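Local coordinates for protein galactose-1-phosphate uridylyltransferase (Pyrobaculum aerophilum str. IM2, PDB 6K9Z) that probably transfers uridylyl groups between UDP-glucose and hexose 1-phosphates such as galactose 1-phosphate, as a zinc-binding member of the type 1 uridylyltransferase family, at residues L46-R51 and V79-P84; E69-R74 and L146-P151; A198-E203 and E268-Y273. The protein carries 1 engineered substitution. One frame throughout, in Å; residues are numbered along the deposited sequence.

Contact 1. Residues L46-R51 and V79-P84. With UDP (uridine-5'-diphosphate), chain G.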
loop_
_atom_site.group_PDB
_atom_site.type_symbol
_atom_site.label_atom_id
_atom_site.label_comp_id
_atom_site.label_asym_id
_atom_site.label_seq_id
_atom_site.Cartn_x
_atom_site.Cartn_y
_atom_site.Cartn_z
ATOM N N LEU A 46 10.026 -24.425 -12.775
ATOM C CA LEU A 46 8.692 -25.035 -12.744
ATOM C C LEU A 46 7.661 -23.948 -12.528
ATOM O O LEU A 46 7.858 -23.175 -11.605
ATOM C CB LEU A 46 8.695 -26.019 -11.581
ATOM C CG LEU A 46 7.834 -27.237 -11.800
ATOM C CD1 LEU A 46 8.268 -27.936 -13.074
ATOM C CD2 LEU A 46 7.921 -28.164 -10.598
ATOM N N ILE A 47 6.601 -23.899 -13.341
ATOM C CA ILE A 47 5.459 -22.981 -13.110
ATOM C C ILE A 47 4.276 -23.872 -12.751
ATOM O O ILE A 47 3.883 -24.701 -13.584
ATOM C CB ILE A 47 5.217 -22.058 -14.306
ATOM C CG1 ILE A 47 6.459 -21.190 -14.513
ATOM C CG2 ILE A 47 3.938 -21.245 -14.127
ATOM C CD1 ILE A 47 6.336 -20.149 -15.575
ATOM N N LEU A 48 3.681 -23.717 -11.652
ATOM C CA LEU A 48 2.686 -24.677 -11.158
ATOM C C LEU A 48 1.563 -23.964 -10.442
ATOM O O LEU A 48 1.696 -22.810 -10.040
ATOM C CB LEU A 48 3.358 -25.738 -10.295
ATOM C CG LEU A 48 4.063 -25.320 -9.028
ATOM C CD1 LEU A 48 3.049 -25.109 -7.914
ATOM C CD2 LEU A 48 4.980 -26.468 -8.626
ATOM N N PRO A 49 0.402 -24.615 -10.435
ATOM C CA PRO A 49 -0.799 -24.010 -9.871
ATOM C C PRO A 49 -0.615 -23.690 -8.384
ATOM O O PRO A 49 -0.045 -24.492 -7.681
ATOM C CB PRO A 49 -1.871 -25.099 -10.022
ATOM C CG PRO A 49 -1.416 -25.902 -11.211
ATOM C CD PRO A 49 0.093 -25.866 -11.131
ATOM N N ASN A 50 -1.065 -22.510 -7.959
ATOM C CA ASN A 50 -0.981 -22.153 -6.520
ATOM C C ASN A 50 -1.960 -23.059 -5.763
ATOM O O ASN A 50 -3.075 -23.244 -6.254
ATOM C CB ASN A 50 -1.289 -20.675 -6.284
ATOM C CG ASN A 50 -0.894 -20.207 -4.902
ATOM O OD1 ASN A 50 -1.401 -20.708 -3.904
ATOM N ND2 ASN A 50 0.014 -19.249 -4.836
ATOM N N ARG A 51 -1.550 -23.573 -4.601
ATOM C CA ARG A 51 -2.391 -24.474 -3.768
ATOM C C ARG A 51 -3.650 -23.722 -3.315
ATOM O O ARG A 51 -4.712 -24.357 -3.194
ATOM C CB ARG A 51 -1.564 -25.024 -2.602
ATOM C CG ARG A 51 -2.357 -25.282 -1.330
ATOM C CD ARG A 51 -1.627 -26.223 -0.392
ATOM N NE ARG A 51 -1.504 -27.557 -0.962
ATOM C CZ ARG A 51 -2.311 -28.572 -0.683
ATOM N NH1 ARG A 51 -2.124 -29.745 -1.262
ATOM N NH2 ARG A 51 -3.305 -28.407 0.170
ATOM N N VAL A 79 2.719 -20.342 -9.249
ATOM C CA VAL A 79 4.005 -20.235 -8.529
ATOM C C VAL A 79 5.089 -20.546 -9.535
ATOM O O VAL A 79 5.030 -21.582 -10.226
ATOM C CB VAL A 79 4.071 -21.156 -7.304
ATOM C CG1 VAL A 79 5.435 -21.064 -6.654
ATOM C CG2 VAL A 79 2.977 -20.822 -6.318
ATOM N N VAL A 80 6.072 -19.667 -9.593
ATOM C CA VAL A 80 7.290 -19.867 -10.420
ATOM C C VAL A 80 8.365 -20.368 -9.440
ATOM O O VAL A 80 8.886 -19.519 -8.665
ATOM C CB VAL A 80 7.716 -18.560 -11.089
ATOM C CG1 VAL A 80 9.010 -18.726 -11.900
ATOM C CG2 VAL A 80 6.579 -17.961 -11.935
ATOM N N VAL A 81 8.685 -21.650 -9.501
ATOM C CA VAL A 81 9.794 -22.234 -8.710
ATOM C C VAL A 81 11.043 -21.958 -9.526
ATOM O O VAL A 81 11.213 -22.564 -10.606
ATOM C CB VAL A 81 9.587 -23.709 -8.370
ATOM C CG1 VAL A 81 10.605 -24.186 -7.348
ATOM C CG2 VAL A 81 8.181 -24.011 -7.917
ATOM N N GLU A 82 11.899 -21.105 -8.989
ATOM C CA GLU A 82 12.986 -20.426 -9.718
ATOM C C GLU A 82 14.233 -21.297 -9.902
ATOM O O GLU A 82 15.050 -20.920 -10.727
ATOM C CB GLU A 82 13.317 -19.141 -8.991
ATOM C CG GLU A 82 12.213 -18.114 -9.134
ATOM C CD GLU A 82 12.432 -16.907 -8.222
ATOM O OE1 GLU A 82 13.359 -16.991 -7.381
ATOM O OE2 GLU A 82 11.803 -15.857 -8.476
ATOM N N THR A 83 14.371 -22.363 -9.119
ATOM C CA THR A 83 15.557 -23.264 -9.094
ATOM C C THR A 83 15.140 -24.500 -8.329
ATOM O O THR A 83 14.317 -24.388 -7.423
ATOM C CB THR A 83 16.756 -22.601 -8.390
ATOM O OG1 THR A 83 17.786 -23.560 -8.207
ATOM C CG2 THR A 83 16.384 -22.053 -7.017
ATOM N N PRO A 84 15.686 -25.691 -8.648
ATOM C CA PRO A 84 15.483 -26.881 -7.833
ATOM C C PRO A 84 16.221 -26.802 -6.474
ATOM O O PRO A 84 15.866 -27.508 -5.583
ATOM C CB PRO A 84 16.015 -28.008 -8.766
ATOM C CG PRO A 84 17.003 -27.348 -9.695
ATOM C CD PRO A 84 16.505 -25.941 -9.854
HETATM N N1 UDP G . 1.990 -21.982 -1.849
HETATM C C2 UDP G . 1.603 -23.074 -2.639
HETATM N N3 UDP G . 1.632 -24.313 -2.161
HETATM C C4 UDP G . 1.992 -24.516 -0.911
HETATM C C5 UDP G . 2.352 -23.485 -0.087
HETATM C C6 UDP G . 2.326 -22.211 -0.598
HETATM O O2 UDP G . 1.270 -22.969 -3.784
HETATM O O4 UDP G . 2.025 -25.651 -0.473
HETATM C "C1'" UDP G . 1.930 -20.602 -2.285
HETATM C "C2'" UDP G . 0.888 -20.033 -1.321
HETATM O "O2'" UDP G . -0.443 -20.490 -1.422
HETATM C "C3'" UDP G . 0.987 -18.557 -1.551
HETATM C "C4'" UDP G . 2.431 -18.383 -1.739
HETATM O "O4'" UDP G . 2.968 -19.698 -1.934
HETATM O "O3'" UDP G . 0.259 -18.080 -2.631
HETATM C "C5'" UDP G . 2.688 -17.652 -0.433
HETATM O "O5'" UDP G . 2.003 -16.372 -0.386
HETATM P PA UDP G . 0.434 -15.922 -0.148
HETATM O O1A UDP G . -0.306 -16.802 0.836
HETATM O O2A UDP G . 0.551 -14.563 0.463
HETATM O O3A UDP G . -0.240 -15.873 -1.634
HETATM P PB UDP G . -1.692 -15.837 -2.188
HETATM O O1B UDP G . -2.160 -17.068 -1.714
HETATM O O2B UDP G . -1.626 -15.712 -3.652
HETATM O O3B UDP G . -2.370 -14.772 -1.549
#
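Leu48 fills the apolar centre between Val79 and Val81. Its CG stands between the backbone N and the carbonyl carbon (chi1 62°), and the two methyls divide the work. CD1 lies beside CB of Val79 at 4.1 Å, while CD2 meets CG2 of Val81. Leu46 packs its CB against CB of Val81 on the same face. On the other face Ile47 CG1 and Val80 CG2 lie side by side, under helix 96-114. Paired backbone bonds join Leu46 to Val81 and Leu48 to Val79. The N-H of Val79 points almost straight at Leu48 O (N to O 2.8 Å, 174°). Between them, Ile47 CA brings its hydrogen to Val79 O.

The polar edge belongs to UDP. Asn50 grips both ribose hydroxyls: OD1 accepts from O2' at 2.7 Å, and ND2 donates to O3', at a modelled distance so short that its exact value is doubtful. Arg51 N donates to uracil O2 at 3.0 Å, and Val79 CG2 touches that oxygen too. Val79 also lies against Phe140, an engineered residue at the predicted uridylylated histidine position. This antiparallel strand pair therefore forms one wall of the UDP pocket at the edge of the half-barrel sheet.

Contact 2. Residues E69-R74 and L146-P151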
loop_
_atom_site.group_PDB
_atom_site.type_symbol
_atom_site.label_atom_id
_atom_site.label_comp_id
_atom_site.label_asym_id
_atom_site.label_seq_id
_atom_site.Cartn_x
_atom_site.Cartn_y
_atom_site.Cartn_z
ATOM N N GLU A 69 -20.347 -3.779 -7.176
ATOM C CA GLU A 69 -19.962 -4.573 -8.364
ATOM C C GLU A 69 -19.153 -5.779 -7.912
ATOM O O GLU A 69 -18.171 -5.599 -7.163
ATOM C CB GLU A 69 -19.149 -3.748 -9.350
ATOM C CG GLU A 69 -19.981 -2.630 -9.967
ATOM C CD GLU A 69 -19.153 -1.811 -10.945
ATOM O OE1 GLU A 69 -18.920 -2.299 -12.087
ATOM O OE2 GLU A 69 -18.649 -0.747 -10.526
ATOM N N VAL A 70 -19.531 -6.963 -8.383
ATOM C CA VAL A 70 -18.751 -8.196 -8.084
ATOM C C VAL A 70 -18.521 -8.912 -9.417
ATOM O O VAL A 70 -19.436 -8.902 -10.255
ATOM C CB VAL A 70 -19.456 -9.086 -7.044
ATOM C CG1 VAL A 70 -18.625 -10.310 -6.704
ATOM C CG2 VAL A 70 -19.772 -8.298 -5.785
ATOM N N ILE A 71 -17.328 -9.461 -9.620
ATOM C CA ILE A 71 -17.042 -10.170 -10.900
ATOM C C ILE A 71 -16.449 -11.543 -10.580
ATOM O O ILE A 71 -15.827 -11.698 -9.512
ATOM C CB ILE A 71 -16.125 -9.337 -11.815
ATOM C CG1 ILE A 71 -14.741 -9.125 -11.204
ATOM C CG2 ILE A 71 -16.779 -8.018 -12.192
ATOM C CD1 ILE A 71 -13.709 -8.672 -12.206
ATOM N N PRO A 72 -16.630 -12.497 -11.492
ATOM C CA PRO A 72 -16.107 -13.839 -11.262
ATOM C C PRO A 72 -14.576 -13.801 -11.138
ATOM O O PRO A 72 -13.936 -13.085 -11.871
ATOM C CB PRO A 72 -16.539 -14.633 -12.502
ATOM C CG PRO A 72 -17.803 -13.943 -12.934
ATOM C CD PRO A 72 -17.519 -12.482 -12.656
ATOM N N ALA A 73 -14.059 -14.569 -10.183
ATOM C CA ALA A 73 -12.609 -14.721 -9.900
ATOM C C ALA A 73 -12.015 -15.675 -10.927
ATOM O O ALA A 73 -11.420 -16.721 -10.588
ATOM C CB ALA A 73 -12.408 -15.189 -8.500
ATOM N N ARG A 74 -12.129 -15.282 -12.189
ATOM C CA ARG A 74 -11.725 -16.105 -13.348
ATOM C C ARG A 74 -10.275 -15.779 -13.732
ATOM O O ARG A 74 -9.989 -14.606 -14.046
ATOM C CB ARG A 74 -12.664 -15.823 -14.527
ATOM C CG ARG A 74 -12.343 -16.568 -15.808
ATOM C CD ARG A 74 -12.178 -18.050 -15.613
ATOM N NE ARG A 74 -11.891 -18.762 -16.863
ATOM C CZ ARG A 74 -12.800 -19.084 -17.761
ATOM N NH1 ARG A 74 -14.065 -18.772 -17.553
ATOM N NH2 ARG A 74 -12.454 -19.710 -18.865
ATOM N N LEU A 146 -5.295 -12.453 -14.546
ATOM C CA LEU A 146 -6.493 -11.824 -13.978
ATOM C C LEU A 146 -7.491 -11.405 -15.045
ATOM O O LEU A 146 -7.109 -11.013 -16.157
ATOM C CB LEU A 146 -6.057 -10.586 -13.204
ATOM C CG LEU A 146 -5.092 -10.819 -12.039
ATOM C CD1 LEU A 146 -4.398 -9.512 -11.712
ATOM C CD2 LEU A 146 -5.843 -11.401 -10.872
ATOM N N PRO A 147 -8.770 -11.304 -14.652
ATOM C CA PRO A 147 -9.811 -10.791 -15.531
ATOM C C PRO A 147 -9.945 -9.261 -15.517
ATOM O O PRO A 147 -10.841 -8.787 -16.203
ATOM C CB PRO A 147 -11.078 -11.439 -14.940
ATOM C CG PRO A 147 -10.783 -11.458 -13.458
ATOM C CD PRO A 147 -9.304 -11.722 -13.342
ATOM N N VAL A 148 -9.127 -8.570 -14.711
ATOM C CA VAL A 148 -9.154 -7.104 -14.477
ATOM C C VAL A 148 -7.720 -6.631 -14.584
ATOM O O VAL A 148 -6.769 -7.427 -14.362
ATOM C CB VAL A 148 -9.745 -6.738 -13.097
ATOM C CG1 VAL A 148 -11.234 -6.963 -13.022
ATOM C CG2 VAL A 148 -9.034 -7.463 -11.998
ATOM N N VAL A 149 -7.553 -5.365 -14.879
ATOM C CA VAL A 149 -6.230 -4.706 -14.837
ATOM C C VAL A 149 -5.986 -4.263 -13.404
ATOM O O VAL A 149 -6.838 -3.633 -12.763
ATOM C CB VAL A 149 -6.158 -3.517 -15.798
ATOM C CG1 VAL A 149 -4.839 -2.792 -15.681
ATOM C CG2 VAL A 149 -6.422 -3.955 -17.223
ATOM N N PRO A 150 -4.847 -4.616 -12.828
ATOM C CA PRO A 150 -4.549 -4.129 -11.478
ATOM C C PRO A 150 -4.656 -2.609 -11.340
ATOM O O PRO A 150 -4.165 -1.871 -12.216
ATOM C CB PRO A 150 -3.112 -4.570 -11.303
ATOM C CG PRO A 150 -2.973 -5.811 -12.163
ATOM C CD PRO A 150 -3.810 -5.493 -13.393
ATOM N N PRO A 151 -5.331 -2.081 -10.282
ATOM C CA PRO A 151 -5.591 -0.643 -10.195
ATOM C C PRO A 151 -4.351 0.252 -10.331
ATOM O O PRO A 151 -4.468 1.285 -10.990
ATOM C CB PRO A 151 -6.303 -0.460 -8.842
ATOM C CG PRO A 151 -7.056 -1.778 -8.714
ATOM C CD PRO A 151 -6.088 -2.823 -9.246
#
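Ile71 reaches over to the ring of Pro147 and the side chain of Val148 with its terminal methyl. CG1 of Ile71 is flanked by both the backbone N and the carbonyl carbon (chi1 64°). From there CD1 extends anti to CA (chi2 163°) and comes to 4.2 Å from Pro147 CG. The same methyl faces Val148 CG1, though their modelled separation is too short for two carbons and is doubtful in detail. The Ile71 and Val148 side chains run at a slant to one another.

Arg74 O lies against the Pro147 ring, 3.0 Å from Pro147 CD, 3.3 Å from CG and 3.5 Å from CB. Pro72 O is farther off, at 3.9 Å from Pro147 CG. No hydrogen bond joins the two segments; the contact is made by carbons and by carbonyl oxygens against the Pro147 ring. The carbonyls of 72-74 are presented by a tight bend: Ala73 is the centre of an inverse gamma turn, closed by a weak bond from Arg74 N to Pro72 O at 2.9 Å.

The contact is plain packing of a short edge strand on a proline-rich connection. Strand 70-71 pairs with strand 2-5, whose Ile3 touches both Ile71 and Pro147. Residues 146-151 lead from strand 140-146 of the large sheet to helix 151-167, with Pro150 at its N-cap position. Val148 and Pro151 rest on Tyr12 of strand 12-15, and Leu146 and Pro150 pack against the second subunit.

Contact 3. Residues A198-E203 and E268-Y273. With FE (Fe (III) ion), chain E.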
loop_
_atom_site.group_PDB
_atom_site.type_symbol
_atom_site.label_atom_id
_atom_site.label_comp_id
_atom_site.label_asym_id
_atom_site.label_seq_id
_atom_site.Cartn_x
_atom_site.Cartn_y
_atom_site.Cartn_z
ATOM N N ALA A 198 10.493 8.142 -6.476
ATOM C CA ALA A 198 10.649 6.993 -5.549
ATOM C C ALA A 198 9.813 7.246 -4.274
ATOM O O ALA A 198 9.765 8.400 -3.785
ATOM C CB ALA A 198 12.102 6.797 -5.181
ATOM N N LYS A 199 9.194 6.173 -3.763
ATOM C CA LYS A 199 8.330 6.176 -2.548
ATOM C C LYS A 199 8.875 5.269 -1.451
ATOM O O LYS A 199 8.499 5.438 -0.249
ATOM C CB LYS A 199 6.973 5.562 -2.872
ATOM C CG LYS A 199 6.117 6.364 -3.786
ATOM C CD LYS A 199 5.020 5.513 -4.388
ATOM C CE LYS A 199 4.556 6.184 -5.654
ATOM N NZ LYS A 199 5.687 6.412 -6.593
ATOM N N TRP A 200 9.631 4.260 -1.829
ATOM C CA TRP A 200 10.143 3.239 -0.890
ATOM C C TRP A 200 11.632 3.486 -0.620
ATOM O O TRP A 200 12.307 4.181 -1.385
ATOM C CB TRP A 200 9.778 1.835 -1.419
ATOM C CG TRP A 200 8.302 1.714 -1.634
ATOM C CD1 TRP A 200 7.623 1.722 -2.829
ATOM C CD2 TRP A 200 7.296 1.666 -0.603
ATOM N NE1 TRP A 200 6.277 1.671 -2.603
ATOM C CE2 TRP A 200 6.049 1.606 -1.258
ATOM C CE3 TRP A 200 7.338 1.641 0.793
ATOM C CZ2 TRP A 200 4.853 1.574 -0.557
ATOM C CZ3 TRP A 200 6.146 1.583 1.497
ATOM C CH2 TRP A 200 4.927 1.594 0.814
ATOM N N PRO A 201 12.169 2.990 0.511
ATOM C CA PRO A 201 13.474 3.432 1.024
ATOM C C PRO A 201 14.620 3.095 0.061
ATOM O O PRO A 201 15.535 3.882 0.001
ATOM C CB PRO A 201 13.670 2.656 2.329
ATOM C CG PRO A 201 12.303 2.168 2.705
ATOM C CD PRO A 201 11.469 2.107 1.464
ATOM N N HIS A 202 14.545 1.973 -0.676
ATOM C CA HIS A 202 15.503 1.685 -1.771
ATOM C C HIS A 202 14.753 1.277 -3.022
ATOM O O HIS A 202 14.663 0.016 -3.249
ATOM C CB HIS A 202 16.488 0.587 -1.388
ATOM C CG HIS A 202 17.471 1.034 -0.362
ATOM N ND1 HIS A 202 17.201 0.967 1.011
ATOM C CD2 HIS A 202 18.688 1.583 -0.482
ATOM C CE1 HIS A 202 18.267 1.435 1.670
ATOM N NE2 HIS A 202 19.193 1.818 0.775
ATOM N N GLU A 203 14.395 2.214 -3.889
ATOM C CA GLU A 203 13.480 1.888 -5.003
ATOM C C GLU A 203 14.253 2.030 -6.309
ATOM O O GLU A 203 14.886 3.058 -6.514
ATOM C CB GLU A 203 12.227 2.760 -4.936
ATOM C CG GLU A 203 11.278 2.485 -6.110
ATOM C CD GLU A 203 9.896 3.089 -5.892
ATOM O OE1 GLU A 203 9.689 3.685 -4.813
ATOM O OE2 GLU A 203 9.070 3.006 -6.837
ATOM N N GLU A 268 9.543 -2.734 -11.129
ATOM C CA GLU A 268 9.734 -1.875 -9.937
ATOM C C GLU A 268 10.246 -2.787 -8.823
ATOM O O GLU A 268 9.633 -3.831 -8.555
ATOM C CB GLU A 268 8.494 -1.071 -9.572
ATOM C CG GLU A 268 7.939 -0.234 -10.692
ATOM C CD GLU A 268 6.858 0.739 -10.311
ATOM O OE1 GLU A 268 6.633 1.675 -11.088
ATOM O OE2 GLU A 268 6.224 0.514 -9.266
ATOM N N ILE A 269 11.304 -2.346 -8.151
ATOM C CA ILE A 269 11.834 -3.054 -6.978
ATOM C C ILE A 269 11.770 -2.093 -5.781
ATOM O O ILE A 269 12.357 -0.988 -5.873
ATOM C CB ILE A 269 13.261 -3.547 -7.259
ATOM C CG1 ILE A 269 13.374 -4.537 -8.410
ATOM C CG2 ILE A 269 13.846 -4.148 -6.007
ATOM C CD1 ILE A 269 14.791 -4.612 -8.964
ATOM N N TYR A 270 11.140 -2.543 -4.699
ATOM C CA TYR A 270 10.973 -1.796 -3.433
ATOM C C TYR A 270 11.812 -2.516 -2.397
ATOM O O TYR A 270 11.358 -3.505 -1.916
ATOM C CB TYR A 270 9.516 -1.711 -3.024
ATOM C CG TYR A 270 8.527 -1.380 -4.102
ATOM C CD1 TYR A 270 8.804 -0.531 -5.148
ATOM C CD2 TYR A 270 7.245 -1.888 -4.004
ATOM C CE1 TYR A 270 7.846 -0.190 -6.090
ATOM C CE2 TYR A 270 6.265 -1.601 -4.943
ATOM C CZ TYR A 270 6.585 -0.767 -6.018
ATOM O OH TYR A 270 5.607 -0.505 -6.935
ATOM N N GLY A 271 13.034 -2.038 -2.143
ATOM C CA GLY A 271 13.846 -2.501 -1.009
ATOM C C GLY A 271 13.355 -1.873 0.256
ATOM O O GLY A 271 13.205 -0.609 0.287
ATOM N N MET A 272 13.083 -2.687 1.274
ATOM C CA MET A 272 12.206 -2.221 2.379
ATOM C C MET A 272 13.026 -1.874 3.624
ATOM O O MET A 272 12.428 -1.587 4.645
ATOM C CB MET A 272 11.081 -3.215 2.673
ATOM C CG MET A 272 10.150 -3.417 1.482
ATOM S SD MET A 272 9.348 -1.824 1.054
ATOM C CE MET A 272 8.111 -1.781 2.335
ATOM N N TYR A 273 14.358 -1.818 3.562
ATOM C CA TYR A 273 15.171 -1.277 4.686
ATOM C C TYR A 273 15.456 0.202 4.416
ATOM O O TYR A 273 15.848 0.538 3.319
ATOM C CB TYR A 273 16.486 -2.021 4.874
ATOM C CG TYR A 273 16.424 -3.366 5.561
ATOM C CD1 TYR A 273 15.310 -3.796 6.262
ATOM C CD2 TYR A 273 17.543 -4.170 5.603
ATOM C CE1 TYR A 273 15.297 -5.019 6.928
ATOM C CE2 TYR A 273 17.557 -5.390 6.260
ATOM C CZ TYR A 273 16.431 -5.821 6.920
ATOM O OH TYR A 273 16.424 -7.006 7.587
HETATM FE FE FE E . 5.137 1.643 -12.797
HETATM O O HOH W 1 4.557 1.815 -5.210
HETATM O O HOH W 2 5.810 3.773 -12.875
#
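Trp200 and Tyr270 bring their rings together obliquely, with planes 36° apart. Tyr270 belongs to strand 266-271 and Trp200 to the loop entering strand 202-208, an antiparallel pair of the half-barrel sheet. Trp200 CD1 lies over one face of Tyr270, offset toward the rim, 3.4 Å from Tyr270 CD1. Lys199 CB lies on one face of the indole. At the indole edge, in the ring plane, Trp200 NE1 donates to water 1, which makes a weak bond to Tyr270 OH and so bridges the two rings. Met272 joins as a Met-aromatic contact: its SD is 4.8 Å from the centre of the six-membered ring, and CE meets Trp200 CE3. The chain of Met272 is bent, with chi2 -61° placing SD there.

His202 and Gly271 exchange two backbone bonds, and Gly271 N reaches His202 O at 2.8 Å from above the carbonyl plane. The imidazole meets Tyr273 O at its edge through a weak bond from ND1, and its NE2 bonds Arg304.

Glu203 runs beside Tyr270. Its OE1 accepts two backbone N-H groups of its own segment, Lys199 N at 2.7 Å and Trp200 N at 3.0 Å, which fixes the carboxylate. Its OE2 bonds His205. Glu268 divides its carboxylate between metal and protein. OE1 of Glu268 binds iron at 2.3 Å, beside Glu156, His252 and His266; OE2 of Glu268 accepts the Tyr270 hydroxyl (OH) at 2.6 Å, nearly in line with the C-O bond.

How the contacts relate
Contacts 1 and 3 belong to one nine-stranded antiparallel sheet, on opposite sides of the chain's centre, with centres about 26 Å apart. Contact 1 pairs the outermost strand 46-49 with strand 76-81 in the N-terminal part of the protein. Contact 3 pairs strands 202-208 and 266-271 in the C-terminal part. Contact 2 lies about 23 Å from contact 1 and 27 Å from contact 3, between centres. Its segments alternate with those of contact 1 along the chain, and both contacts close before contact 3 opens. Contacts 2 and 3 both touch the second subunit. Contact 1 supplies UDP-binding residues and contact 3 an iron ligand, while contact 2 joins the small three-stranded sheet to the connection leaving strand 140-146.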